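Local coordinates for protein geranyltranstransferase (Methylococcus capsulatus, PDB 3TS7) that probably makes farnesyl diphosphate, as a magnesium-dependent prenyltransferase of the FPP/GGPP synthase family, at residues I145-T150 against V196-L201; L191-V196 against R213-A218. One frame throughout, in Å; residues are numbered along the deposited sequence.

Contact 1: residues I145-T150 against V196-L201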
ATOM      1  N   ILE B 145      -1.877  -0.862 -16.123  1.00 28.50           N
ATOM      2  CA  ILE B 145      -0.545  -1.051 -15.534  1.00 29.86           C
ATOM      3  C   ILE B 145       0.065   0.311 -15.238  1.00 33.29           C
ATOM      4  O   ILE B 145       0.593   0.543 -14.159  1.00 32.02           O
ATOM      5  CB  ILE B 145       0.366  -1.820 -16.496  1.00 28.96           C
ATOM      6  CG1 ILE B 145      -0.057  -3.284 -16.499  1.00 35.00           C
ATOM      7  CG2 ILE B 145       1.830  -1.704 -16.073  1.00 35.39           C
ATOM      8  CD1 ILE B 145       0.586  -4.108 -17.552  1.00 38.83           C
ATOM      9  N   ALA B 146      -0.058   1.227 -16.194  1.00 32.16           N
ATOM     10  CA  ALA B 146       0.431   2.591 -16.003  1.00 33.44           C
ATOM     11  C   ALA B 146      -0.254   3.309 -14.846  1.00 30.95           C
ATOM     12  O   ALA B 146       0.392   4.068 -14.136  1.00 33.18           O
ATOM     13  CB  ALA B 146       0.310   3.384 -17.301  1.00 30.65           C
ATOM     14  N   MET B 147      -1.554   3.078 -14.642  1.00 27.77           N
ATOM     15  CA  MET B 147      -2.257   3.663 -13.498  1.00 26.47           C
ATOM     16  C   MET B 147      -1.697   3.185 -12.165  1.00 31.90           C
ATOM     17  O   MET B 147      -1.574   3.966 -11.207  1.00 28.67           O
ATOM     18  CB  MET B 147      -3.727   3.284 -13.513  1.00 28.26           C
ATOM     19  CG  MET B 147      -4.552   4.006 -14.559  1.00 34.48           C
ATOM     20  SD  MET B 147      -6.248   3.450 -14.458  1.00 34.27           S
ATOM     21  CE  MET B 147      -6.983   4.424 -15.781  1.00 31.22           C
ATOM     22  N   ILE B 148      -1.394   1.889 -12.119  1.00 31.08           N
ATOM     23  CA  ILE B 148      -0.852   1.248 -10.907  1.00 33.46           C
ATOM     24  C   ILE B 148       0.526   1.820 -10.614  1.00 25.89           C
ATOM     25  O   ILE B 148       0.788   2.255  -9.483  1.00 30.91           O
ATOM     26  CB  ILE B 148      -0.794  -0.298 -11.041  1.00 35.35           C
ATOM     27  CG1 ILE B 148      -2.217  -0.867 -11.168  1.00 33.57           C
ATOM     28  CG2 ILE B 148      -0.051  -0.916  -9.849  1.00 30.91           C
ATOM     29  CD1 ILE B 148      -2.298  -2.180 -11.918  1.00 41.64           C
ATOM     30  N   GLU B 149       1.378   1.862 -11.640  1.00 28.85           N
ATOM     31  CA  GLU B 149       2.707   2.463 -11.501  1.00 34.56           C
ATOM     32  C   GLU B 149       2.642   3.903 -11.030  1.00 36.56           C
ATOM     33  O   GLU B 149       3.415   4.299 -10.153  1.00 34.11           O
ATOM     34  CB  GLU B 149       3.531   2.332 -12.790  1.00 33.33           C
ATOM     35  CG  GLU B 149       4.861   3.161 -12.824  1.00 36.72           C
ATOM     36  CD  GLU B 149       5.804   2.951 -11.616  1.00 57.03           C
ATOM     37  OE1 GLU B 149       5.640   1.989 -10.825  1.00 48.91           O
ATOM     38  OE2 GLU B 149       6.728   3.777 -11.448  1.00 42.69           O
ATOM     39  N   THR B 150       1.693   4.660 -11.586  1.00 32.11           N
ATOM     40  CA  THR B 150       1.469   6.039 -11.200  1.00 35.67           C
ATOM     41  C   THR B 150       1.172   6.139  -9.723  1.00 34.13           C
ATOM     42  O   THR B 150       1.793   6.944  -9.010  1.00 32.01           O
ATOM     43  CB  THR B 150       0.300   6.660 -12.000  1.00 31.45           C
ATOM     44  OG1 THR B 150       0.720   6.824 -13.350  1.00 36.07           O
ATOM     45  CG2 THR B 150      -0.119   8.010 -11.412  1.00 29.11           C
ATOM     46  N   VAL B 196      -4.795  13.418 -11.394  1.00 34.80           N
ATOM     47  CA  VAL B 196      -4.989  13.981 -12.711  1.00 32.58           C
ATOM     48  C   VAL B 196      -4.485  13.023 -13.782  1.00 33.21           C
ATOM     49  O   VAL B 196      -5.167  12.811 -14.792  1.00 32.96           O
ATOM     50  CB  VAL B 196      -4.326  15.402 -12.799  1.00 32.06           C
ATOM     51  CG1 VAL B 196      -4.207  15.880 -14.240  1.00 30.68           C
ATOM     52  CG2 VAL B 196      -5.143  16.369 -11.984  1.00 26.67           C
ATOM     53  N   ARG B 197      -3.311  12.431 -13.549  1.00 27.58           N
ATOM     54  CA  ARG B 197      -2.713  11.519 -14.495  1.00 27.63           C
ATOM     55  C   ARG B 197      -3.563  10.246 -14.678  1.00 31.31           C
ATOM     56  O   ARG B 197      -3.655   9.735 -15.792  1.00 29.25           O
ATOM     57  CB  ARG B 197      -1.287  11.166 -14.079  1.00 30.73           C
ATOM     58  CG  ARG B 197      -0.639  10.099 -14.925  1.00 35.52           C
ATOM     59  CD  ARG B 197       0.845   9.971 -14.650  1.00 30.52           C
ATOM     60  NE  ARG B 197       1.411   8.818 -15.346  1.00 31.14           N
ATOM     61  CZ  ARG B 197       1.762   8.795 -16.625  1.00 42.87           C
ATOM     62  NH1 ARG B 197       1.602   9.869 -17.392  1.00 40.44           N
ATOM     63  NH2 ARG B 197       2.262   7.685 -17.140  1.00 38.11           N
ATOM     64  N   LEU B 198      -4.185   9.761 -13.598  1.00 30.39           N
ATOM     65  CA  LEU B 198      -5.054   8.574 -13.683  1.00 35.94           C
ATOM     66  C   LEU B 198      -6.193   8.770 -14.684  1.00 33.36           C
ATOM     67  O   LEU B 198      -6.466   7.874 -15.500  1.00 33.10           O
ATOM     68  CB  LEU B 198      -5.655   8.231 -12.319  1.00 28.34           C
ATOM     69  CG  LEU B 198      -4.695   7.679 -11.242  1.00 36.13           C
ATOM     70  CD1 LEU B 198      -5.421   7.086 -10.083  1.00 34.43           C
ATOM     71  CD2 LEU B 198      -3.814   6.676 -11.851  1.00 30.15           C
ATOM     72  N   ALA B 199      -6.836   9.936 -14.601  1.00 32.63           N
ATOM     73  CA  ALA B 199      -7.866  10.334 -15.579  1.00 34.14           C
ATOM     74  C   ALA B 199      -7.329  10.375 -16.998  1.00 34.74           C
ATOM     75  O   ALA B 199      -7.986   9.889 -17.923  1.00 35.76           O
ATOM     76  CB  ALA B 199      -8.509  11.667 -15.199  1.00 31.45           C
ATOM     77  N   CYS B 200      -6.136  10.945 -17.174  1.00 29.49           N
ATOM     78  CA  CYS B 200      -5.493  10.972 -18.472  1.00 29.91           C
ATOM     79  C   CYS B 200      -5.259   9.576 -19.052  1.00 36.35           C
ATOM     80  O   CYS B 200      -5.469   9.357 -20.251  1.00 34.41           O
ATOM     81  CB  CYS B 200      -4.186  11.770 -18.410  1.00 34.35           C
ATOM     82  SG  CYS B 200      -4.429  13.571 -18.124  1.00 34.30           S
ATOM     83  N   LEU B 201      -4.870   8.626 -18.195  1.00 31.55           N
ATOM     84  CA  LEU B 201      -4.626   7.241 -18.625  1.00 34.34           C
ATOM     85  C   LEU B 201      -5.913   6.482 -18.992  1.00 27.44           C
ATOM     86  O   LEU B 201      -5.843   5.435 -19.631  1.00 37.20           O
ATOM     87  CB  LEU B 201      -3.843   6.470 -17.544  1.00 29.53           C
ATOM     88  CG  LEU B 201      -2.373   6.865 -17.366  1.00 25.91           C
ATOM     89  CD1 LEU B 201      -1.812   6.384 -15.993  1.00 27.01           C
ATOM     90  CD2 LEU B 201      -1.508   6.395 -18.541  1.00 29.89           C
TER
HETATM   91  O   HOH W   1       2.545   5.488 -15.241  1.00 37.15           O
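Thr150 OG1 lies between two partners, one on each helix. It accepts the N-H of Arg197 NE at 2.9 Å, a bent bond with an N-H...O angle of 143°, and it donates its own proton back along its helix to Ala146 O, also at 2.9 Å. That carbonyl oxygen takes the backbone N-H of Thr150 as well, the hydroxyl and the amide arriving from opposite faces of its plane. A third hydrogen reaches Ala146 O from water 1, which in turn accepts from Arg197 NH2 at the edge of the guanidinium and in its plane. Arg197 therefore meets the facing helix twice, directly through NE and over a water through NH2. Its chain is stretched out from CG to NE, with CG trans to the backbone N (chi1 173°), which carries the head across to the threonine.

Next to these polar bonds the contact is apolar. Leu201 reaches over the turn at Ala146 and Met147: CD2 packs on Ala146 CB at 3.7 Å, while CD1 rests on the backbone, 3.6 Å from Met147 N. One methyl of Leu198, CD2, comes within 3.8 Å of Met147 CB and also touches Thr150 CG2. The extended Met147 chain runs past Leu201 in the opposite direction, and its CE ends 3.5 Å from Leu198 O.

The segments 145-150 and 196-201 run almost antiparallel (174°), their axes 9.5 Å apart, and they bring together helices 141-155 and 177-201 of the all-helical prenyl synthase fold. Helix 73-90 closes the buried side through Pro75, which touches both Met147 and Leu198, and helix 208-237 covers Arg197 with Phe211. Beyond helix 141-155 lies the second subunit, where His129 of that chain is hydrogen-bonded to Glu149.

Contact 2: residues L191-V196 against R213-A218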
ATOM      1  N   LEU B 191       0.517  12.943  -5.078  1.00 33.45           N
ATOM      2  CA  LEU B 191      -0.796  12.282  -5.097  1.00 30.99           C
ATOM      3  C   LEU B 191      -1.849  13.127  -5.825  1.00 35.68           C
ATOM      4  O   LEU B 191      -2.779  12.584  -6.420  1.00 35.02           O
ATOM      5  CB  LEU B 191      -1.285  11.919  -3.686  1.00 31.77           C
ATOM      6  CG  LEU B 191      -2.474  10.948  -3.583  1.00 35.94           C
ATOM      7  CD1 LEU B 191      -2.157   9.616  -4.267  1.00 40.87           C
ATOM      8  CD2 LEU B 191      -2.939  10.744  -2.140  1.00 34.00           C
ATOM      9  N   ILE B 192      -1.700  14.451  -5.778  1.00 32.94           N
ATOM     10  CA  ILE B 192      -2.593  15.353  -6.518  1.00 32.60           C
ATOM     11  C   ILE B 192      -2.357  15.195  -8.013  1.00 28.87           C
ATOM     12  O   ILE B 192      -3.310  15.058  -8.787  1.00 31.08           O
ATOM     13  CB  ILE B 192      -2.411  16.828  -6.053  1.00 35.12           C
ATOM     14  CG1 ILE B 192      -3.145  17.038  -4.727  1.00 35.10           C
ATOM     15  CG2 ILE B 192      -2.929  17.815  -7.097  1.00 34.02           C
ATOM     16  CD1 ILE B 192      -2.613  18.216  -3.931  1.00 38.47           C
ATOM     17  N   ARG B 193      -1.090  15.177  -8.426  1.00 23.55           N
ATOM     18  CA  ARG B 193      -0.753  14.939  -9.817  1.00 26.66           C
ATOM     19  C   ARG B 193      -1.169  13.548 -10.263  1.00 35.59           C
ATOM     20  O   ARG B 193      -1.554  13.369 -11.422  1.00 34.04           O
ATOM     21  CB  ARG B 193       0.745  15.117 -10.055  1.00 28.34           C
ATOM     22  CG  ARG B 193       1.208  16.588  -9.826  1.00 27.42           C
ATOM     23  CD  ARG B 193       2.674  16.647  -9.565  1.00 31.42           C
ATOM     24  NE  ARG B 193       3.443  16.529 -10.796  1.00 29.63           N
ATOM     25  CZ  ARG B 193       4.748  16.764 -10.879  1.00 37.51           C
ATOM     26  NH1 ARG B 193       5.357  16.656 -12.042  1.00 34.78           N
ATOM     27  NH2 ARG B 193       5.443  17.115  -9.793  1.00 41.48           N
ATOM     28  N   ALA B 194      -1.101  12.569  -9.352  1.00 28.31           N
ATOM     29  CA  ALA B 194      -1.554  11.198  -9.702  1.00 26.32           C
ATOM     30  C   ALA B 194      -3.020  11.223 -10.024  1.00 24.91           C
ATOM     31  O   ALA B 194      -3.437  10.563 -10.957  1.00 28.08           O
ATOM     32  CB  ALA B 194      -1.292  10.205  -8.538  1.00 29.02           C
ATOM     33  N   SER B 195      -3.802  11.981  -9.260  1.00 25.51           N
ATOM     34  CA  SER B 195      -5.256  12.035  -9.473  1.00 36.99           C
ATOM     35  C   SER B 195      -5.620  12.511 -10.878  1.00 40.07           C
ATOM     36  O   SER B 195      -6.588  12.037 -11.487  1.00 33.82           O
ATOM     37  CB  SER B 195      -5.900  12.949  -8.446  1.00 36.22           C
ATOM     38  OG  SER B 195      -5.484  12.560  -7.162  1.00 55.13           O
ATOM     39  N   VAL B 196      -4.795  13.418 -11.394  1.00 34.80           N
ATOM     40  CA  VAL B 196      -4.989  13.981 -12.711  1.00 32.58           C
ATOM     41  C   VAL B 196      -4.485  13.023 -13.782  1.00 33.21           C
ATOM     42  O   VAL B 196      -5.167  12.811 -14.792  1.00 32.96           O
ATOM     43  CB  VAL B 196      -4.326  15.402 -12.799  1.00 32.06           C
ATOM     44  CG1 VAL B 196      -4.207  15.880 -14.240  1.00 30.68           C
ATOM     45  CG2 VAL B 196      -5.143  16.369 -11.984  1.00 26.67           C
ATOM     46  N   ARG B 213       0.581  19.185 -19.853  1.00 32.97           N
ATOM     47  CA  ARG B 213      -0.099  20.423 -19.432  1.00 31.13           C
ATOM     48  C   ARG B 213      -0.953  20.218 -18.202  1.00 28.95           C
ATOM     49  O   ARG B 213      -0.958  21.038 -17.286  1.00 29.71           O
ATOM     50  CB  ARG B 213      -0.979  20.990 -20.550  1.00 33.42           C
ATOM     51  CG  ARG B 213      -0.221  21.601 -21.705  1.00 33.98           C
ATOM     52  CD  ARG B 213      -1.222  22.141 -22.749  1.00 56.80           C
ATOM     53  NE  ARG B 213      -0.544  22.880 -23.809  1.00 64.44           N
ATOM     54  CZ  ARG B 213      -0.352  24.197 -23.811  1.00 65.35           C
ATOM     55  NH1 ARG B 213       0.287  24.769 -24.827  1.00 64.62           N
ATOM     56  NH2 ARG B 213      -0.795  24.947 -22.806  1.00 48.31           N
ATOM     57  N   LEU B 214      -1.680  19.113 -18.173  1.00 27.68           N
ATOM     58  CA  LEU B 214      -2.578  18.871 -17.063  1.00 26.62           C
ATOM     59  C   LEU B 214      -1.795  18.494 -15.809  1.00 24.41           C
ATOM     60  O   LEU B 214      -2.206  18.834 -14.695  1.00 31.95           O
ATOM     61  CB  LEU B 214      -3.606  17.787 -17.419  1.00 31.87           C
ATOM     62  CG  LEU B 214      -4.719  18.251 -18.363  1.00 33.94           C
ATOM     63  CD1 LEU B 214      -5.409  17.049 -19.030  1.00 45.79           C
ATOM     64  CD2 LEU B 214      -5.714  19.096 -17.604  1.00 36.62           C
ATOM     65  N   ASP B 215      -0.711  17.766 -15.997  1.00 27.29           N
ATOM     66  CA  ASP B 215       0.270  17.559 -14.911  1.00 29.80           C
ATOM     67  C   ASP B 215       0.840  18.875 -14.359  1.00 28.56           C
ATOM     68  O   ASP B 215       0.886  19.073 -13.130  1.00 38.26           O
ATOM     69  CB  ASP B 215       1.412  16.654 -15.360  1.00 30.63           C
ATOM     70  CG  ASP B 215       2.366  16.356 -14.220  1.00 35.96           C
ATOM     71  OD1 ASP B 215       1.935  15.755 -13.203  1.00 30.55           O
ATOM     72  OD2 ASP B 215       3.524  16.764 -14.320  1.00 35.66           O
ATOM     73  N   HIS B 216       1.246  19.782 -15.253  1.00 30.68           N
ATOM     74  CA  HIS B 216       1.684  21.133 -14.803  1.00 27.96           C
ATOM     75  C   HIS B 216       0.590  21.906 -14.090  1.00 26.69           C
ATOM     76  O   HIS B 216       0.855  22.549 -13.069  1.00 32.67           O
ATOM     77  CB  HIS B 216       2.301  21.960 -15.948  1.00 33.09           C
ATOM     78  CG  HIS B 216       3.196  23.060 -15.461  1.00 51.57           C
ATOM     79  ND1 HIS B 216       4.363  22.815 -14.767  1.00 62.79           N
ATOM     80  CD2 HIS B 216       3.082  24.408 -15.536  1.00 51.17           C
ATOM     81  CE1 HIS B 216       4.932  23.963 -14.443  1.00 55.96           C
ATOM     82  NE2 HIS B 216       4.178  24.945 -14.901  1.00 47.93           N
ATOM     83  N   TYR B 217      -0.654  21.816 -14.580  1.00 29.02           N
ATOM     84  CA  TYR B 217      -1.809  22.378 -13.864  1.00 27.92           C
ATOM     85  C   TYR B 217      -1.884  21.794 -12.448  1.00 31.68           C
ATOM     86  O   TYR B 217      -2.084  22.522 -11.450  1.00 31.89           O
ATOM     87  CB  TYR B 217      -3.119  22.092 -14.648  1.00 25.70           C
ATOM     88  CG  TYR B 217      -4.386  22.310 -13.877  1.00 33.44           C
ATOM     89  CD1 TYR B 217      -5.005  23.567 -13.845  1.00 33.57           C
ATOM     90  CD2 TYR B 217      -4.982  21.269 -13.171  1.00 29.81           C
ATOM     91  CE1 TYR B 217      -6.167  23.767 -13.128  1.00 29.50           C
ATOM     92  CE2 TYR B 217      -6.145  21.461 -12.458  1.00 38.94           C
ATOM     93  CZ  TYR B 217      -6.742  22.706 -12.447  1.00 37.90           C
ATOM     94  OH  TYR B 217      -7.896  22.896 -11.723  1.00 34.64           O
ATOM     95  N   ALA B 218      -1.756  20.469 -12.374  1.00 28.68           N
ATOM     96  CA  ALA B 218      -1.856  19.741 -11.101  1.00 31.70           C
ATOM     97  C   ALA B 218      -0.743  20.146 -10.117  1.00 26.78           C
ATOM     98  O   ALA B 218      -1.020  20.469  -8.941  1.00 29.35           O
ATOM     99  CB  ALA B 218      -1.841  18.216 -11.372  1.00 30.59           C
TER
HETATM  100  O   HOH W   2      -0.644  14.791 -13.453  1.00 37.06           O
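Arg193 and Asp215 form a side-on, two-pronged salt bridge. NE of Arg193 gives an almost straight bond to Asp215 OD1 (2.9 Å, 177°), and NH1 reaches Asp215 OD2 on its syn lone pair, also at 2.9 Å. The guanidinium and carboxylate planes are turned 36° apart, so the fork is twisted rather than flat. A bend at chi3 (78°) swings the arginine head so that its NE/NH1 edge faces the carboxylate. Water 2 bridges the two helices, donating to Asp215 OD1 and to the backbone O of Arg193. Replacing Arg193 by alanine removes both N-H donors and would probably leave the Asp215 carboxylate without its charged mate and freer to turn.

Under the bridge, the small Ala218 lets the helices close in: its CB lies 3.8 Å from both Arg193 CG and Val196 CG2. The other methyl of Val196, CG1, sits 3.6 Å from Leu214 O and packs on Leu214 CB, the two side chains crossing at about a right angle. Ile192 CG2 borders the carbonyl of Ala218.

The axes of segments 191-196 and 213-218 come within 8.8 Å, antiparallel but inclined: a close helix pair, with a small alanine at the approach and a flanking salt bridge, joining helices 177-201 and 208-237. Helix 53-65 backs the interior, Leu57 and Thr61 meeting Ile192 and Val196 while Ile65 meets Leu214; helix 141-155 lies against Ala194.

Following the chain, residues 145-150 on helix 141-155 come first and are met by residues 196-201, so contact 1 closes a mostly helical loop of 45 residues. Before that loop is complete, residues 191-196 have already begun contact 2, whose second segment, 213-218, follows on helix 208-237 after a much shorter loop of 16 residues. The two loops therefore cross, sharing Val196. Helix 177-201 is common to both contacts and joins helix 141-155 to helix 208-237. The sites, with centres 10 Å apart, also touch directly: Cys200 packs on Leu214, and Thr150 on Ala194.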